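PDB 6HNU: aromatic amino acid aminotransferase I from Candida albicans WO-1, which probably catalyses transfer of the amino group from aromatic L-amino acids to 2-oxoglutarate, using pyridoxal 5'-phosphate as cofactor. Local coordinates for residues Asp412-Lys415 with Val416-Ala419; Tyr363-Lys366 with Arg367-Ile371. All coordinates share one frame; numbering follows the deposited sequence.

Contact 1 (Asp412-Lys415 with Val416-Ala419); sequences DPLK and VEAA
Two flat carboxylates lie in and just before the first turn of helix 413-426, and that of Asp412 makes this a worked example of helix N-capping. The group of Glu417 lies alongside Leu414, with OE1 3.9 Å from the Leu414 CD2 methyl; that of Asp412, at the N-cap, is approached from above its plane. There the donor is Leu414 N, which reaches Asp412 OD1 at 3.1 Å and 53° out of the carboxylate plane; the capping bond is also bent, with an N-H...O angle of 143°. The acid takes up an N-H that has no earlier turn to bond to, and its negative charge would probably interact favourably with the helix dipole. Pro413 follows in the first turn, where its lack of an N-H costs no bond, and its carbonyl opens the regular ladder: Glu417 N meets Pro413 O at 2.9 Å. Ala418 N to Leu414 O and Ala419 N to Lys415 O continue it.

The helix lies against the antiparallel sheet of the C-terminal part, with Pro413, Val416 and Glu417 all touching Ile460 of strand 459-465. Val416 also packs against Phe489 of helix 471-489, while its CB sits 3.4 Å from Pro413 O. In Glu417 an extended chain, CG anti to the backbone N (chi1 -172°), carries the carboxylate beside Leu414, where Ser435 OG gives OE1 a further hydrogen bond. One water ties this acid back to the helix, donating to Glu417 OE1 at 2.7 Å and to Leu414 O at 2.8 Å, so that Leu414 O accepts from both Ala418 N and the water.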
ATOM      1  N   ASP B 412     -41.386  11.863   5.364  1.00 23.37           N
ATOM      2  CA  ASP B 412     -40.036  11.243   5.368  1.00 22.82           C
ATOM      3  C   ASP B 412     -39.225  11.938   4.281  1.00 19.88           C
ATOM      4  O   ASP B 412     -39.450  11.760   3.095  1.00 18.50           O
ATOM      5  CB  ASP B 412     -40.134   9.730   5.172  1.00 23.59           C
ATOM      6  CG  ASP B 412     -38.805   8.996   5.209  1.00 26.36           C
ATOM      7  OD1 ASP B 412     -37.742   9.659   5.379  1.00 23.70           O
ATOM      8  OD2 ASP B 412     -38.841   7.761   5.056  1.00 26.71           O
ATOM      9  N   PRO B 413     -38.269  12.808   4.662  1.00 22.82           N
ATOM     10  CA  PRO B 413     -37.487  13.529   3.664  1.00 22.56           C
ATOM     11  C   PRO B 413     -36.725  12.593   2.707  1.00 21.22           C
ATOM     12  O   PRO B 413     -36.503  12.974   1.579  1.00 21.52           O
ATOM     13  CB  PRO B 413     -36.556  14.433   4.492  1.00 24.21           C
ATOM     14  CG  PRO B 413     -36.759  14.096   5.949  1.00 26.60           C
ATOM     15  CD  PRO B 413     -37.942  13.146   6.051  1.00 24.50           C
ATOM     16  N   LEU B 414     -36.335  11.402   3.176  1.00 21.43           N
ATOM     17  CA  LEU B 414     -35.568  10.411   2.387  1.00 23.26           C
ATOM     18  C   LEU B 414     -36.453   9.865   1.260  1.00 19.43           C
ATOM     19  O   LEU B 414     -35.922   9.567   0.200  1.00 21.89           O
ATOM     20  CB  LEU B 414     -35.011   9.318   3.313  1.00 24.75           C
ATOM     21  CG  LEU B 414     -34.086   9.789   4.442  1.00 29.01           C
ATOM     22  CD1 LEU B 414     -33.484   8.595   5.180  1.00 33.27           C
ATOM     23  CD2 LEU B 414     -32.978  10.693   3.913  1.00 28.62           C
ATOM     24  N   LYS B 415     -37.784   9.823   1.413  1.00 20.45           N
ATOM     25  CA  LYS B 415     -38.694   9.440   0.303  1.00 20.75           C
ATOM     26  C   LYS B 415     -38.760  10.549  -0.745  1.00 21.06           C
ATOM     27  O   LYS B 415     -38.832  10.227  -1.948  1.00 21.35           O
ATOM     28  CB  LYS B 415     -40.061   9.087   0.885  1.00 23.85           C
ATOM     29  CG  LYS B 415     -40.077   7.717   1.526  1.00 25.19           C
ATOM     30  CD  LYS B 415     -41.458   7.300   1.924  1.00 26.82           C
ATOM     31  CE  LYS B 415     -41.483   5.928   2.544  1.00 28.27           C
ATOM     32  NZ  LYS B 415     -42.669   5.814   3.419  1.00 30.97           N
ATOM     33  N   VAL B 416     -38.675  11.819  -0.323  1.00 20.96           N
ATOM     34  CA  VAL B 416     -38.553  12.955  -1.266  1.00 20.64           C
ATOM     35  C   VAL B 416     -37.206  12.852  -1.989  1.00 19.45           C
ATOM     36  O   VAL B 416     -37.177  12.986  -3.192  1.00 20.18           O
ATOM     37  CB  VAL B 416     -38.744  14.308  -0.561  1.00 21.15           C
ATOM     38  CG1 VAL B 416     -38.504  15.445  -1.527  1.00 21.66           C
ATOM     39  CG2 VAL B 416     -40.134  14.425   0.051  1.00 21.47           C
ATOM     40  N   GLU B 417     -36.132  12.626  -1.249  1.00 22.12           N
ATOM     41  CA  GLU B 417     -34.770  12.437  -1.848  1.00 20.78           C
ATOM     42  C   GLU B 417     -34.833  11.334  -2.906  1.00 20.16           C
ATOM     43  O   GLU B 417     -34.336  11.566  -4.007  1.00 18.37           O
ATOM     44  CB  GLU B 417     -33.755  12.072  -0.776  1.00 18.64           C
ATOM     45  CG  GLU B 417     -32.312  12.044  -1.251  1.00 21.13           C
ATOM     46  CD  GLU B 417     -31.379  11.562  -0.158  1.00 21.03           C
ATOM     47  OE1 GLU B 417     -31.589  10.417   0.311  1.00 23.23           O
ATOM     48  OE2 GLU B 417     -30.432  12.313   0.224  1.00 20.43           O
ATOM     49  N   ALA B 418     -35.409  10.166  -2.585  1.00 19.86           N
ATOM     50  CA  ALA B 418     -35.521   9.013  -3.520  1.00 20.08           C
ATOM     51  C   ALA B 418     -36.331   9.424  -4.759  1.00 19.96           C
ATOM     52  O   ALA B 418     -35.888   9.113  -5.875  1.00 19.30           O
ATOM     53  CB  ALA B 418     -36.146   7.830  -2.820  1.00 21.68           C
ATOM     54  N   ALA B 419     -37.445  10.136  -4.565  1.00 20.78           N
ATOM     55  CA  ALA B 419     -38.319  10.613  -5.665  1.00 20.33           C
ATOM     56  C   ALA B 419     -37.527  11.546  -6.576  1.00 19.39           C
ATOM     57  O   ALA B 419     -37.601  11.409  -7.805  1.00 20.03           O
ATOM     58  CB  ALA B 419     -39.551  11.298  -5.131  1.00 22.56           C
TER
HETATM   59  O   HOH W   1     -33.379   8.483  -0.212  1.00 27.27           O

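Contact 2 (Tyr363-Lys366 with Arg367-Ile371); sequences YTHK and RDVAI
Asp368 OD1, on a side chain that runs alongside Thr364, is gripped twice by one guanidinium: Arg367 NE and Arg367 NH1 each reach it at 2.8 Å. The hold is a side-on salt bridge between sequence neighbours, with both nitrogens converging on a single oxygen from the same face of the carboxylate plane. Asp368 CG stays in the guanidinium plane, at its edge. To fold back this far the arginine chain bends at chi2 (-77°) and chi3 (-42°), which also brings NH1 to 3.6 Å from Thr364 CG2. Further bonds fix the group's rotation, NH1 donating to Glu255 O and NH2 to Pro388 O, while Thr364 OG1 is held by Arg360 O and Glu255 N. The positive charge thus sits among an acid and two carbonyls, which would be expected to favour it.

One residue along from the Thr364-Asp368 pair, the methyl Val369 CG2 lies over a face of the His365 ring, 4.0 Å from its centroid and 30° off the normal. This is a CH-pi contact of residues four apart, with CE1 the nearest ring atom. A water lies between His365 ND1 and Asp368 OD2, donating to the latter at 2.9 Å. Four backbone bonds join 363-366 to 367-371, the straightest from Arg367 N to Tyr363 O at 2.9 Å.

On another side Tyr363 and Lys366 pack on Leu49 of the second subunit, whereas His365, Val369 and Ala370 touch helix 471-489. This stretch, with its i to i+4 side-chain pairs, belongs to the long helix 334-377, consistent with the interdomain helix of fold-type I aminotransferases.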
ATOM      1  N   TYR B 363     -10.275  24.965 -12.081  1.00 19.32           N
ATOM      2  CA  TYR B 363     -11.384  24.650 -11.130  1.00 19.90           C
ATOM      3  C   TYR B 363     -12.269  25.878 -10.905  1.00 20.40           C
ATOM      4  O   TYR B 363     -13.512  25.671 -10.899  1.00 19.68           O
ATOM      5  CB  TYR B 363     -10.872  24.044  -9.819  1.00 18.46           C
ATOM      6  CG  TYR B 363     -10.700  22.554  -9.957  1.00 19.06           C
ATOM      7  CD1 TYR B 363      -9.631  22.025 -10.637  1.00 18.94           C
ATOM      8  CD2 TYR B 363     -11.666  21.675  -9.497  1.00 19.99           C
ATOM      9  CE1 TYR B 363      -9.473  20.667 -10.816  1.00 20.77           C
ATOM     10  CE2 TYR B 363     -11.532  20.310  -9.669  1.00 21.54           C
ATOM     11  CZ  TYR B 363     -10.422  19.797 -10.305  1.00 19.95           C
ATOM     12  OH  TYR B 363     -10.258  18.469 -10.530  1.00 21.14           O
ATOM     13  N   THR B 364     -11.711  27.075 -10.724  1.00 18.69           N
ATOM     14  CA  THR B 364     -12.498  28.340 -10.583  1.00 21.55           C
ATOM     15  C   THR B 364     -13.517  28.447 -11.718  1.00 22.18           C
ATOM     16  O   THR B 364     -14.716  28.685 -11.427  1.00 22.44           O
ATOM     17  CB  THR B 364     -11.581  29.567 -10.540  1.00 21.52           C
ATOM     18  OG1 THR B 364     -10.823  29.514  -9.327  1.00 20.48           O
ATOM     19  CG2 THR B 364     -12.365  30.855 -10.615  1.00 21.11           C
ATOM     20  N   HIS B 365     -13.094  28.179 -12.944  1.00 22.40           N
ATOM     21  CA  HIS B 365     -13.986  28.321 -14.131  1.00 26.10           C
ATOM     22  C   HIS B 365     -15.084  27.251 -14.082  1.00 26.90           C
ATOM     23  O   HIS B 365     -16.276  27.625 -14.303  1.00 28.48           O
ATOM     24  CB  HIS B 365     -13.201  28.317 -15.439  1.00 26.74           C
ATOM     25  CG  HIS B 365     -14.105  28.427 -16.624  1.00 27.20           C
ATOM     26  ND1 HIS B 365     -14.972  29.492 -16.778  1.00 27.99           N
ATOM     27  CD2 HIS B 365     -14.306  27.605 -17.672  1.00 27.78           C
ATOM     28  CE1 HIS B 365     -15.684  29.307 -17.873  1.00 28.34           C
ATOM     29  NE2 HIS B 365     -15.299  28.158 -18.435  1.00 29.56           N
ATOM     30  N   LYS B 366     -14.724  25.988 -13.793  1.00 24.73           N
ATOM     31  CA  LYS B 366     -15.688  24.853 -13.689  1.00 23.79           C
ATOM     32  C   LYS B 366     -16.761  25.191 -12.665  1.00 22.11           C
ATOM     33  O   LYS B 366     -17.941  24.979 -12.986  1.00 23.01           O
ATOM     34  CB  LYS B 366     -15.011  23.552 -13.262  1.00 25.38           C
ATOM     35  CG  LYS B 366     -14.056  22.958 -14.279  1.00 25.26           C
ATOM     36  CD  LYS B 366     -13.390  21.706 -13.760  1.00 27.83           C
ATOM     37  CE  LYS B 366     -12.185  21.314 -14.586  1.00 29.46           C
ATOM     38  NZ  LYS B 366     -12.549  21.011 -15.985  1.00 29.71           N
ATOM     39  N   ARG B 367     -16.358  25.677 -11.498  1.00 20.86           N
ATOM     40  CA  ARG B 367     -17.254  26.080 -10.393  1.00 21.77           C
ATOM     41  C   ARG B 367     -18.197  27.217 -10.853  1.00 26.47           C
ATOM     42  O   ARG B 367     -19.427  27.154 -10.537  1.00 22.49           O
ATOM     43  CB  ARG B 367     -16.417  26.487  -9.186  1.00 20.56           C
ATOM     44  CG  ARG B 367     -17.233  26.902  -7.975  1.00 21.59           C
ATOM     45  CD  ARG B 367     -17.862  28.285  -8.000  1.00 21.63           C
ATOM     46  NE  ARG B 367     -16.968  29.320  -8.534  1.00 20.85           N
ATOM     47  CZ  ARG B 367     -16.001  29.914  -7.852  1.00 21.87           C
ATOM     48  NH1 ARG B 367     -15.267  30.872  -8.420  1.00 22.10           N
ATOM     49  NH2 ARG B 367     -15.787  29.587  -6.591  1.00 21.35           N
ATOM     50  N   ASP B 368     -17.676  28.223 -11.573  1.00 24.81           N
ATOM     51  CA  ASP B 368     -18.514  29.371 -12.017  1.00 25.25           C
ATOM     52  C   ASP B 368     -19.606  28.847 -12.945  1.00 24.97           C
ATOM     53  O   ASP B 368     -20.767  29.273 -12.787  1.00 29.27           O
ATOM     54  CB  ASP B 368     -17.684  30.417 -12.754  1.00 26.61           C
ATOM     55  CG  ASP B 368     -16.682  31.124 -11.875  1.00 24.94           C
ATOM     56  OD1 ASP B 368     -16.907  31.179 -10.634  1.00 21.64           O
ATOM     57  OD2 ASP B 368     -15.689  31.624 -12.454  1.00 26.89           O
ATOM     58  N   VAL B 369     -19.265  27.934 -13.848  1.00 25.13           N
ATOM     59  CA  VAL B 369     -20.202  27.402 -14.870  1.00 25.90           C
ATOM     60  C   VAL B 369     -21.274  26.560 -14.168  1.00 28.13           C
ATOM     61  O   VAL B 369     -22.489  26.709 -14.491  1.00 24.60           O
ATOM     62  CB  VAL B 369     -19.431  26.631 -15.955  1.00 25.89           C
ATOM     63  CG1 VAL B 369     -20.328  25.727 -16.796  1.00 28.10           C
ATOM     64  CG2 VAL B 369     -18.663  27.616 -16.828  1.00 28.39           C
ATOM     65  N   ALA B 370     -20.857  25.710 -13.230  1.00 26.34           N
ATOM     66  CA  ALA B 370     -21.762  24.878 -12.407  1.00 25.33           C
ATOM     67  C   ALA B 370     -22.762  25.761 -11.670  1.00 23.72           C
ATOM     68  O   ALA B 370     -23.965  25.499 -11.808  1.00 27.30           O
ATOM     69  CB  ALA B 370     -20.973  24.032 -11.442  1.00 25.99           C
ATOM     70  N   ILE B 371     -22.297  26.737 -10.908  1.00 23.61           N
ATOM     71  CA  ILE B 371     -23.137  27.539  -9.988  1.00 26.08           C
ATOM     72  C   ILE B 371     -24.012  28.516 -10.787  1.00 29.43           C
ATOM     73  O   ILE B 371     -25.181  28.741 -10.380  1.00 27.58           O
ATOM     74  CB  ILE B 371     -22.271  28.251  -8.954  1.00 26.78           C
ATOM     75  CG1 ILE B 371     -21.481  27.234  -8.120  1.00 25.42           C
ATOM     76  CG2 ILE B 371     -23.111  29.180  -8.087  1.00 27.46           C
ATOM     77  CD1 ILE B 371     -22.331  26.156  -7.449  1.00 26.12           C
TER
HETATM   78  O   HOH W   2     -15.268  31.472 -15.358  1.00 31.77           O

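Overall arrangement
Both contacts illustrate how short-range pairs one to four residues apart organise a helix, but they do so at different places: contact 1 at the first turn of helix 413-426, contact 2 well inside helix 334-377. Their centres are 28 Å apart and their nearest atoms about 18 Å, so they do not touch. Helix 471-489 connects them indirectly, since side chains of both pack against it. Contact 2 is the one near the catalytic region: the Tyr363 side chain lies about 7 Å from that of the cofactor-binding Tyr249 and about 11 Å from bound pyridoxal 5'-phosphate and from bound phenylalanine. Contact 1 lies away from the annotated sites, its centre about 30 Å from the centre of the chain.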